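Local structure of endoglucanase E (Clostridium thermocellum, 2WAO) at residues G15-W29 and R195-F209. The protein probably deacetylates plant cell-wall polysaccharides through its family 2 carbohydrate esterase domain, which also binds cellulose chains, alongside the endo-1,4-beta-glucanase activity of the full-length enzyme. Numbering follows the deposited sequence.
Sequences GRFDFSDPNGPKCAW and RYPYTLPYSGVRWDF. With FMT (formic acid), chain L.
R16 and A28, flanking the hairpin of strands 17-18 and 26-27, lie against the corner of the 195-209 chain, the CA of R16 5.4 Å from that of T199 and the CA of A28 5.8 Å from that of L200, with no direct backbone hydrogen bond between the segments. A water bridges them instead, donating to R16 O and T199 O and accepting from A28 N. The R16 side chain, extended from CG to NE, runs across one face of W207: CG sits over the six-membered ring, 3.6 Å from its centroid, and the guanidinium lies flat on the indole, planes 6° apart, in a cation-pi stack. NH1 then grips two carbonyls in the guanidinium plane, Y196 O at 2.8 Å in a nearly straight hydrogen bond (167°) and Y198 O at 2.9 Å in a more bent one. NH2 comes close to F209 CE1, the ring standing steeply to the guanidinium plane, and is salt-bridged to E126, whose carboxylate also takes the Y196 hydroxyl. This tethers the N-terminal beta domain of a family 2 carbohydrate esterase to its SGNH-hydrolase domain, E126 lying on strand 123-129 of the latter's parallel sheet. Y198 O is held twice: W29 NE1 reaches it at 2.9 Å from the opposite face of the carbonyl plane to R16 NH1. The same indole carries P201 on one face, with CG 3.6 Å from W29 CZ2, while P201 CD rests on A28 CB. With its CG2 anti to the backbone N, T199 lays that methyl along the R16-D18 backbone and leaves OG1 to a second water, which donates to F17 O. L200 forks over the hairpin, CD1 against D18 and CD2 against the C27 backbone; V205 CG1 meets the D18 carboxylate, whose OD1 closes an Asx turn with S20 N.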
ATOM      1  N   GLY A  15      -7.276   1.682   7.169  1.00  7.26           N
ATOM      2  CA  GLY A  15      -6.380   0.568   7.009  1.00  6.21           C
ATOM      3  C   GLY A  15      -6.974  -0.652   7.685  1.00  5.98           C
ATOM      4  O   GLY A  15      -8.161  -0.648   8.147  1.00  7.24           O
ATOM      5  N   ARG A  16      -6.166  -1.690   7.732  1.00  5.08           N
ATOM      6  CA  ARG A  16      -6.448  -2.869   8.533  1.00  5.72           C
ATOM      7  C   ARG A  16      -5.930  -2.643   9.936  1.00  6.06           C
ATOM      8  O   ARG A  16      -4.710  -2.647  10.181  1.00  5.37           O
ATOM      9  CB  ARG A  16      -5.854  -4.159   7.915  1.00  5.34           C
ATOM     10  CG  ARG A  16      -6.474  -4.509   6.550  1.00  5.85           C
ATOM     11  CD  ARG A  16      -5.923  -5.839   6.106  1.00  2.94           C
ATOM     12  NE  ARG A  16      -6.479  -6.298   4.831  1.00  4.60           N
ATOM     13  CZ  ARG A  16      -6.175  -7.484   4.336  1.00  2.74           C
ATOM     14  NH1 ARG A  16      -5.357  -8.272   5.032  1.00  5.05           N
ATOM     15  NH2 ARG A  16      -6.678  -7.893   3.162  1.00  3.75           N
ATOM     16  N   PHE A  17      -6.849  -2.381  10.858  1.00  7.04           N
ATOM     17  CA  PHE A  17      -6.453  -2.161  12.257  1.00  7.07           C
ATOM     18  C   PHE A  17      -6.982  -3.302  13.151  1.00  7.90           C
ATOM     19  O   PHE A  17      -8.053  -3.854  12.875  1.00  6.93           O
ATOM     20  CB  PHE A  17      -6.934  -0.789  12.771  1.00  7.49           C
ATOM     21  CG  PHE A  17      -6.115   0.379  12.298  1.00  4.92           C
ATOM     22  CD1 PHE A  17      -5.198   1.017  13.147  1.00  4.82           C
ATOM     23  CD2 PHE A  17      -6.297   0.895  11.027  1.00  6.26           C
ATOM     24  CE1 PHE A  17      -4.442   2.131  12.706  1.00  5.27           C
ATOM     25  CE2 PHE A  17      -5.525   1.991  10.569  1.00  4.41           C
ATOM     26  CZ  PHE A  17      -4.629   2.627  11.420  1.00  2.91           C
ATOM     27  N   ASP A  18      -6.210  -3.641  14.191  1.00  8.49           N
ATOM     28  CA  ASP A  18      -6.629  -4.532  15.255  1.00 10.16           C
ATOM     29  C   ASP A  18      -7.004  -3.683  16.484  1.00 11.28           C
ATOM     30  O   ASP A  18      -6.192  -2.866  16.966  1.00 11.31           O
ATOM     31  CB  ASP A  18      -5.469  -5.467  15.571  1.00  9.39           C
ATOM     32  CG  ASP A  18      -5.690  -6.341  16.801  1.00 16.22           C
ATOM     33  OD1 ASP A  18      -6.820  -6.799  17.064  1.00 18.05           O
ATOM     34  OD2 ASP A  18      -4.671  -6.612  17.489  1.00 22.38           O
ATOM     35  N   PHE A  19      -8.222  -3.873  16.990  1.00 13.28           N
ATOM     36  CA  PHE A  19      -8.694  -3.071  18.139  1.00 14.57           C
ATOM     37  C   PHE A  19      -8.753  -3.888  19.446  1.00 17.01           C
ATOM     38  O   PHE A  19      -9.371  -3.458  20.427  1.00 17.81           O
ATOM     39  CB  PHE A  19     -10.059  -2.460  17.776  1.00 14.45           C
ATOM     40  CG  PHE A  19      -9.999  -1.464  16.635  1.00 12.86           C
ATOM     41  CD1 PHE A  19      -9.636  -0.142  16.877  1.00 14.03           C
ATOM     42  CD2 PHE A  19     -10.305  -1.846  15.315  1.00 13.31           C
ATOM     43  CE1 PHE A  19      -9.589   0.810  15.856  1.00 14.26           C
ATOM     44  CE2 PHE A  19     -10.251  -0.898  14.270  1.00 15.45           C
ATOM     45  CZ  PHE A  19      -9.890   0.436  14.548  1.00 14.59           C
ATOM     46  N   SER A  20      -8.075  -5.030  19.483  1.00 17.68           N
ATOM     47  CA  SER A  20      -8.231  -5.963  20.606  1.00 19.98           C
ATOM     48  C   SER A  20      -7.614  -5.440  21.922  1.00 20.19           C
ATOM     49  O   SER A  20      -8.079  -5.788  22.999  1.00 20.56           O
ATOM     50  CB  SER A  20      -7.734  -7.362  20.243  1.00 20.27           C
ATOM     51  OG  SER A  20      -6.333  -7.397  20.107  1.00 21.92           O
ATOM     52  N   ASP A  21      -6.609  -4.573  21.820  1.00 20.01           N
ATOM     53  CA  ASP A  21      -5.951  -3.987  22.995  1.00 19.18           C
ATOM     54  C   ASP A  21      -6.576  -2.625  23.331  1.00 18.98           C
ATOM     55  O   ASP A  21      -6.455  -1.680  22.547  1.00 16.67           O
ATOM     56  CB  ASP A  21      -4.464  -3.811  22.710  1.00 18.45           C
ATOM     57  CG  ASP A  21      -3.671  -3.309  23.933  1.00 20.97           C
ATOM     58  OD1 ASP A  21      -4.272  -2.903  24.961  1.00 20.84           O
ATOM     59  OD2 ASP A  21      -2.434  -3.305  23.856  1.00 20.94           O
ATOM     60  N   PRO A  22      -7.196  -2.496  24.532  1.00 20.11           N
ATOM     61  CA  PRO A  22      -7.826  -1.205  24.874  1.00 19.53           C
ATOM     62  C   PRO A  22      -6.823  -0.039  24.957  1.00 19.29           C
ATOM     63  O   PRO A  22      -7.235   1.109  24.855  1.00 19.79           O
ATOM     64  CB  PRO A  22      -8.507  -1.476  26.241  1.00 19.76           C
ATOM     65  CG  PRO A  22      -7.716  -2.627  26.850  1.00 20.95           C
ATOM     66  CD  PRO A  22      -7.297  -3.489  25.637  1.00 20.32           C
ATOM     67  N   ASN A  23      -5.529  -0.314  25.113  1.00 18.35           N
ATOM     68  CA  ASN A  23      -4.523   0.767  25.104  1.00 18.04           C
ATOM     69  C   ASN A  23      -4.382   1.511  23.763  1.00 16.49           C
ATOM     70  O   ASN A  23      -3.925   2.639  23.723  1.00 16.25           O
ATOM     71  CB  ASN A  23      -3.152   0.227  25.505  1.00 19.21           C
ATOM     72  CG  ASN A  23      -3.000   0.032  27.010  1.00 23.02           C
ATOM     73  OD1 ASN A  23      -2.461  -0.975  27.448  1.00 29.00           O
ATOM     74  ND2 ASN A  23      -3.470   0.981  27.794  1.00 24.95           N
ATOM     75  N   GLY A  24      -4.771   0.881  22.660  1.00 14.41           N
ATOM     76  CA  GLY A  24      -4.683   1.575  21.369  1.00 12.83           C
ATOM     77  C   GLY A  24      -4.686   0.611  20.197  1.00 11.47           C
ATOM     78  O   GLY A  24      -4.212  -0.528  20.334  1.00 11.91           O
ATOM     79  N   PRO A  25      -5.231   1.058  19.060  1.00 10.77           N
ATOM     80  CA  PRO A  25      -5.324   0.281  17.824  1.00 10.65           C
ATOM     81  C   PRO A  25      -3.942  -0.013  17.292  1.00 10.39           C
ATOM     82  O   PRO A  25      -3.024   0.797  17.496  1.00 10.53           O
ATOM     83  CB  PRO A  25      -6.064   1.204  16.862  1.00 10.54           C
ATOM     84  CG  PRO A  25      -6.720   2.214  17.712  1.00 10.79           C
ATOM     85  CD  PRO A  25      -5.839   2.390  18.907  1.00 10.29           C
ATOM     86  N   LYS A  26      -3.808  -1.189  16.676  1.00 10.39           N
ATOM     87  CA  LYS A  26      -2.565  -1.674  16.126  1.00  9.11           C
ATOM     88  C   LYS A  26      -2.719  -1.868  14.638  1.00  9.57           C
ATOM     89  O   LYS A  26      -3.804  -2.213  14.162  1.00  7.90           O
ATOM     90  CB  LYS A  26      -2.213  -3.026  16.728  1.00 10.70           C
ATOM     91  CG  LYS A  26      -1.908  -3.003  18.222  1.00 11.75           C
ATOM     92  CD  LYS A  26      -1.278  -4.326  18.586  1.00 18.54           C
ATOM     93  CE  LYS A  26      -1.890  -4.795  19.857  1.00 24.09           C
ATOM     94  NZ  LYS A  26      -1.261  -6.057  20.337  1.00 26.64           N
ATOM     95  N   CYS A  27      -1.631  -1.623  13.902  1.00  8.22           N
ATOM     96  CA  CYS A  27      -1.650  -1.773  12.436  1.00  7.93           C
ATOM     97  C   CYS A  27      -0.247  -2.150  11.957  1.00  8.48           C
ATOM     98  O   CYS A  27       0.733  -2.058  12.727  1.00 10.61           O
ATOM     99  CB  CYS A  27      -2.131  -0.521  11.722  1.00  7.05           C
ATOM    100  SG  CYS A  27      -0.943   0.787  11.832  1.00 10.58           S
ATOM    101  N   ALA A  28      -0.163  -2.597  10.702  1.00  6.38           N
ATOM    102  CA  ALA A  28       1.107  -3.088  10.164  1.00  6.18           C
ATOM    103  C   ALA A  28       1.308  -2.647   8.718  1.00  5.26           C
ATOM    104  O   ALA A  28       2.387  -2.198   8.335  1.00  4.54           O
ATOM    105  CB  ALA A  28       1.170  -4.590  10.250  1.00  6.60           C
ATOM    106  N   TRP A  29       0.264  -2.752   7.910  1.00  4.08           N
ATOM    107  CA  TRP A  29       0.464  -2.568   6.465  1.00  3.76           C
ATOM    108  C   TRP A  29       0.877  -1.159   6.064  1.00  4.18           C
ATOM    109  O   TRP A  29       0.432  -0.156   6.664  1.00  4.45           O
ATOM    110  CB  TRP A  29      -0.751  -3.026   5.674  1.00  3.62           C
ATOM    111  CG  TRP A  29      -1.068  -4.492   5.870  1.00  3.57           C
ATOM    112  CD1 TRP A  29      -2.076  -5.007   6.647  1.00  3.12           C
ATOM    113  CD2 TRP A  29      -0.375  -5.621   5.312  1.00  3.51           C
ATOM    114  NE1 TRP A  29      -2.068  -6.395   6.581  1.00  4.19           N
ATOM    115  CE2 TRP A  29      -1.037  -6.793   5.777  1.00  5.21           C
ATOM    116  CE3 TRP A  29       0.705  -5.765   4.408  1.00  2.71           C
ATOM    117  CZ2 TRP A  29      -0.642  -8.088   5.386  1.00  3.34           C
ATOM    118  CZ3 TRP A  29       1.095  -7.042   4.025  1.00  6.76           C
ATOM    119  CH2 TRP A  29       0.433  -8.196   4.523  1.00  3.73           C
ATOM    120  N   ARG A 195      -0.026 -14.287   3.386  1.00  5.65           N
ATOM    121  CA  ARG A 195      -0.032 -13.064   4.230  1.00  5.38           C
ATOM    122  C   ARG A 195      -1.331 -12.278   4.081  1.00  6.22           C
ATOM    123  O   ARG A 195      -1.759 -11.569   4.991  1.00  4.80           O
ATOM    124  CB  ARG A 195       1.151 -12.162   3.839  1.00  6.03           C
ATOM    125  CG  ARG A 195       2.552 -12.862   3.998  1.00  8.88           C
ATOM    126  CD  ARG A 195       3.575 -11.850   4.329  1.00 11.25           C
ATOM    127  NE  ARG A 195       4.971 -12.282   4.444  1.00 10.20           N
ATOM    128  CZ  ARG A 195       5.535 -12.687   5.590  1.00 12.43           C
ATOM    129  NH1 ARG A 195       4.808 -12.832   6.702  1.00 12.70           N
ATOM    130  NH2 ARG A 195       6.834 -12.985   5.604  1.00 11.97           N
ATOM    131  N   TYR A 196      -1.928 -12.405   2.893  1.00  5.95           N
ATOM    132  CA  TYR A 196      -3.144 -11.680   2.513  1.00  5.97           C
ATOM    133  C   TYR A 196      -4.290 -11.737   3.567  1.00  5.94           C
ATOM    134  O   TYR A 196      -4.937 -10.726   3.733  1.00  5.70           O
ATOM    135  CB  TYR A 196      -3.645 -12.134   1.130  1.00  5.38           C
ATOM    136  CG  TYR A 196      -4.870 -11.413   0.616  1.00  6.53           C
ATOM    137  CD1 TYR A 196      -4.889 -10.018   0.475  1.00  7.42           C
ATOM    138  CD2 TYR A 196      -6.021 -12.127   0.257  1.00  8.86           C
ATOM    139  CE1 TYR A 196      -6.043  -9.350  -0.005  1.00  6.77           C
ATOM    140  CE2 TYR A 196      -7.143 -11.476  -0.227  1.00  8.47           C
ATOM    141  CZ  TYR A 196      -7.140 -10.084  -0.376  1.00  9.09           C
ATOM    142  OH  TYR A 196      -8.297  -9.432  -0.828  1.00  6.99           O
ATOM    143  N   PRO A 197      -4.514 -12.886   4.248  1.00  6.35           N
ATOM    144  CA  PRO A 197      -5.597 -12.997   5.262  1.00  6.39           C
ATOM    145  C   PRO A 197      -5.419 -12.167   6.548  1.00  7.33           C
ATOM    146  O   PRO A 197      -6.345 -12.139   7.394  1.00  7.00           O
ATOM    147  CB  PRO A 197      -5.628 -14.517   5.595  1.00  8.07           C
ATOM    148  CG  PRO A 197      -4.888 -15.194   4.415  1.00  8.52           C
ATOM    149  CD  PRO A 197      -3.832 -14.184   4.079  1.00  6.71           C
ATOM    150  N   TYR A 198      -4.248 -11.544   6.727  1.00  5.65           N
ATOM    151  CA  TYR A 198      -3.894 -10.984   8.049  1.00  4.78           C
ATOM    152  C   TYR A 198      -3.996  -9.461   8.233  1.00  5.58           C
ATOM    153  O   TYR A 198      -3.705  -8.670   7.326  1.00  6.16           O
ATOM    154  CB  TYR A 198      -2.525 -11.518   8.539  1.00  4.16           C
ATOM    155  CG  TYR A 198      -2.595 -13.006   8.761  1.00  4.11           C
ATOM    156  CD1 TYR A 198      -3.178 -13.532   9.924  1.00  4.89           C
ATOM    157  CD2 TYR A 198      -2.147 -13.897   7.780  1.00  5.41           C
ATOM    158  CE1 TYR A 198      -3.299 -14.903  10.107  1.00  6.79           C
ATOM    159  CE2 TYR A 198      -2.238 -15.261   7.952  1.00  4.03           C
ATOM    160  CZ  TYR A 198      -2.829 -15.762   9.128  1.00  4.57           C
ATOM    161  OH  TYR A 198      -2.959 -17.115   9.339  1.00  5.46           O
ATOM    162  N   THR A 199      -4.465  -9.086   9.412  1.00  5.70           N
ATOM    163  CA  THR A 199      -4.361  -7.699   9.893  1.00  7.40           C
ATOM    164  C   THR A 199      -2.917  -7.450  10.295  1.00  7.40           C
ATOM    165  O   THR A 199      -2.311  -6.468   9.870  1.00  6.01           O
ATOM    166  CB  THR A 199      -5.266  -7.459  11.119  1.00  6.87           C
ATOM    167  OG1 THR A 199      -6.609  -7.774  10.749  1.00 10.89           O
ATOM    168  CG2 THR A 199      -5.188  -6.006  11.558  1.00  9.21           C
ATOM    169  N   LEU A 200      -2.393  -8.338  11.144  1.00  7.13           N
ATOM    170  CA  LEU A 200      -1.019  -8.229  11.619  1.00  8.46           C
ATOM    171  C   LEU A 200      -0.335  -9.529  11.222  1.00 10.22           C
ATOM    172  O   LEU A 200      -0.488 -10.550  11.889  1.00 10.02           O
ATOM    173  CB  LEU A 200      -0.967  -7.991  13.132  1.00  8.65           C
ATOM    174  CG  LEU A 200      -1.881  -6.896  13.717  1.00 10.31           C
ATOM    175  CD1 LEU A 200      -1.857  -6.983  15.247  1.00 11.26           C
ATOM    176  CD2 LEU A 200      -1.478  -5.514  13.206  1.00 11.50           C
ATOM    177  N   PRO A 201       0.353  -9.504  10.065  1.00 11.54           N
ATOM    178  CA  PRO A 201       0.870 -10.734   9.480  1.00 13.79           C
ATOM    179  C   PRO A 201       1.916 -11.444  10.335  1.00 14.44           C
ATOM    180  O   PRO A 201       2.067 -12.662  10.224  1.00 16.80           O
ATOM    181  CB  PRO A 201       1.443 -10.278   8.114  1.00 12.58           C
ATOM    182  CG  PRO A 201       1.539  -8.804   8.154  1.00 14.33           C
ATOM    183  CD  PRO A 201       0.582  -8.311   9.207  1.00 12.57           C
ATOM    184  N   TYR A 202       2.634 -10.723  11.196  1.00 15.24           N
ATOM    185  CA  TYR A 202       3.679 -11.382  12.011  1.00 15.34           C
ATOM    186  C   TYR A 202       3.093 -12.139  13.186  1.00 15.65           C
ATOM    187  O   TYR A 202       3.693 -13.090  13.682  1.00 16.75           O
ATOM    188  CB  TYR A 202       4.656 -10.359  12.606  1.00 15.77           C
ATOM    189  CG  TYR A 202       5.800  -9.973  11.712  1.00 17.01           C
ATOM    190  CD1 TYR A 202       6.421 -10.911  10.902  1.00 18.54           C
ATOM    191  CD2 TYR A 202       6.288  -8.668  11.706  1.00 19.59           C
ATOM    192  CE1 TYR A 202       7.492 -10.564  10.064  1.00 16.73           C
ATOM    193  CE2 TYR A 202       7.370  -8.308  10.879  1.00 20.08           C
ATOM    194  CZ  TYR A 202       7.960  -9.282  10.072  1.00 18.68           C
ATOM    195  OH  TYR A 202       8.999  -8.942   9.242  1.00 18.63           O
ATOM    196  N   SER A 203       1.930 -11.691  13.649  1.00 15.30           N
ATOM    197  CA  SER A 203       1.374 -12.225  14.877  1.00 15.26           C
ATOM    198  C   SER A 203       0.087 -13.017  14.722  1.00 13.95           C
ATOM    199  O   SER A 203      -0.525 -13.451  15.715  1.00 13.88           O
ATOM    200  CB  SER A 203       1.261 -11.129  15.940  1.00 16.39           C
ATOM    201  OG  SER A 203       0.317 -10.167  15.564  1.00 19.79           O
ATOM    202  N   GLY A 204      -0.323 -13.226  13.483  1.00 12.28           N
ATOM    203  CA  GLY A 204      -1.435 -14.140  13.213  1.00 11.19           C
ATOM    204  C   GLY A 204      -2.822 -13.592  13.512  1.00 10.26           C
ATOM    205  O   GLY A 204      -3.738 -14.373  13.762  1.00 10.83           O
ATOM    206  N   VAL A 205      -2.985 -12.266  13.508  1.00  8.57           N
ATOM    207  CA  VAL A 205      -4.330 -11.672  13.750  1.00  7.79           C
ATOM    208  C   VAL A 205      -5.039 -11.585  12.397  1.00  6.86           C
ATOM    209  O   VAL A 205      -4.589 -10.852  11.529  1.00  6.49           O
ATOM    210  CB  VAL A 205      -4.250 -10.298  14.426  1.00  8.58           C
ATOM    211  CG1 VAL A 205      -5.661  -9.628  14.523  1.00  8.18           C
ATOM    212  CG2 VAL A 205      -3.608 -10.445  15.809  1.00  9.74           C
ATOM    213  N   ARG A 206      -6.105 -12.363  12.233  1.00  6.67           N
ATOM    214  CA  ARG A 206      -6.845 -12.458  10.964  1.00  7.13           C
ATOM    215  C   ARG A 206      -7.707 -11.244  10.726  1.00  7.24           C
ATOM    216  O   ARG A 206      -8.346 -10.747  11.652  1.00  7.26           O
ATOM    217  CB  ARG A 206      -7.724 -13.698  10.953  1.00  8.87           C
ATOM    218  CG  ARG A 206      -6.874 -14.937  10.813  1.00 13.55           C
ATOM    219  CD  ARG A 206      -7.672 -16.139  10.358  1.00 23.33           C
ATOM    220  NE  ARG A 206      -6.731 -17.170   9.942  1.00 30.69           N
ATOM    221  CZ  ARG A 206      -6.543 -17.613   8.699  1.00 33.93           C
ATOM    222  NH1 ARG A 206      -7.269 -17.173   7.659  1.00 31.10           N
ATOM    223  NH2 ARG A 206      -5.630 -18.556   8.521  1.00 36.60           N
ATOM    224  N   TRP A 207      -7.730 -10.802   9.473  1.00  5.63           N
ATOM    225  CA  TRP A 207      -8.578  -9.678   9.015  1.00  6.47           C
ATOM    226  C   TRP A 207     -10.009 -10.127   8.693  1.00  5.97           C
ATOM    227  O   TRP A 207     -10.220 -11.186   8.084  1.00  6.92           O
ATOM    228  CB  TRP A 207      -7.961  -9.091   7.727  1.00  5.04           C
ATOM    229  CG  TRP A 207      -8.768  -8.031   7.108  1.00  5.67           C
ATOM    230  CD1 TRP A 207      -9.322  -8.059   5.848  1.00  5.47           C
ATOM    231  CD2 TRP A 207      -9.113  -6.747   7.678  1.00  6.56           C
ATOM    232  NE1 TRP A 207      -9.977  -6.890   5.614  1.00  3.29           N
ATOM    233  CE2 TRP A 207      -9.873  -6.063   6.705  1.00  7.39           C
ATOM    234  CE3 TRP A 207      -8.852  -6.121   8.926  1.00  4.56           C
ATOM    235  CZ2 TRP A 207     -10.392  -4.751   6.915  1.00  4.15           C
ATOM    236  CZ3 TRP A 207      -9.364  -4.829   9.152  1.00  6.61           C
ATOM    237  CH2 TRP A 207     -10.130  -4.154   8.131  1.00  5.00           C
ATOM    238  N   ASP A 208     -10.997  -9.331   9.115  1.00  5.54           N
ATOM    239  CA  ASP A 208     -12.390  -9.645   8.801  1.00  6.64           C
ATOM    240  C   ASP A 208     -12.702  -8.886   7.510  1.00  6.86           C
ATOM    241  O   ASP A 208     -12.751  -7.640   7.503  1.00  7.46           O
ATOM    242  CB  ASP A 208     -13.308  -9.218   9.933  1.00  7.87           C
ATOM    243  CG  ASP A 208     -14.776  -9.435   9.616  1.00 11.08           C
ATOM    244  OD1 ASP A 208     -15.123  -9.909   8.497  1.00  8.62           O
ATOM    245  OD2 ASP A 208     -15.570  -9.124  10.513  1.00 15.38           O
ATOM    246  N   PHE A 209     -12.804  -9.626   6.408  1.00  7.08           N
ATOM    247  CA  PHE A 209     -13.037  -8.999   5.088  1.00  8.41           C
ATOM    248  C   PHE A 209     -14.371  -8.237   4.946  1.00  8.87           C
ATOM    249  O   PHE A 209     -14.543  -7.465   3.992  1.00  9.91           O
ATOM    250  CB  PHE A 209     -12.828 -10.033   3.962  1.00  8.15           C
ATOM    251  CG  PHE A 209     -11.375 -10.323   3.709  1.00  7.27           C
ATOM    252  CD1 PHE A 209     -10.701  -9.607   2.751  1.00  7.89           C
ATOM    253  CD2 PHE A 209     -10.694 -11.299   4.452  1.00  5.69           C
ATOM    254  CE1 PHE A 209      -9.342  -9.814   2.500  1.00  4.84           C
ATOM    255  CE2 PHE A 209      -9.307 -11.532   4.237  1.00  7.91           C
ATOM    256  CZ  PHE A 209      -8.635 -10.794   3.251  1.00  7.24           C
TER
HETATM  257  C   FMT L1349     -10.985   2.912   5.896  1.00 31.53           C
HETATM  258  O1  FMT L1349     -10.306   1.896   6.117  1.00 30.06           O
HETATM  259  O2  FMT L1349     -10.691   3.833   5.109  1.00 31.19           O
HETATM  260  O   HOH W   1      -2.390  -3.563   9.348  1.00  7.01           O
HETATM  261  O   HOH W   2      -8.187  -7.088  12.619  1.00 16.64           O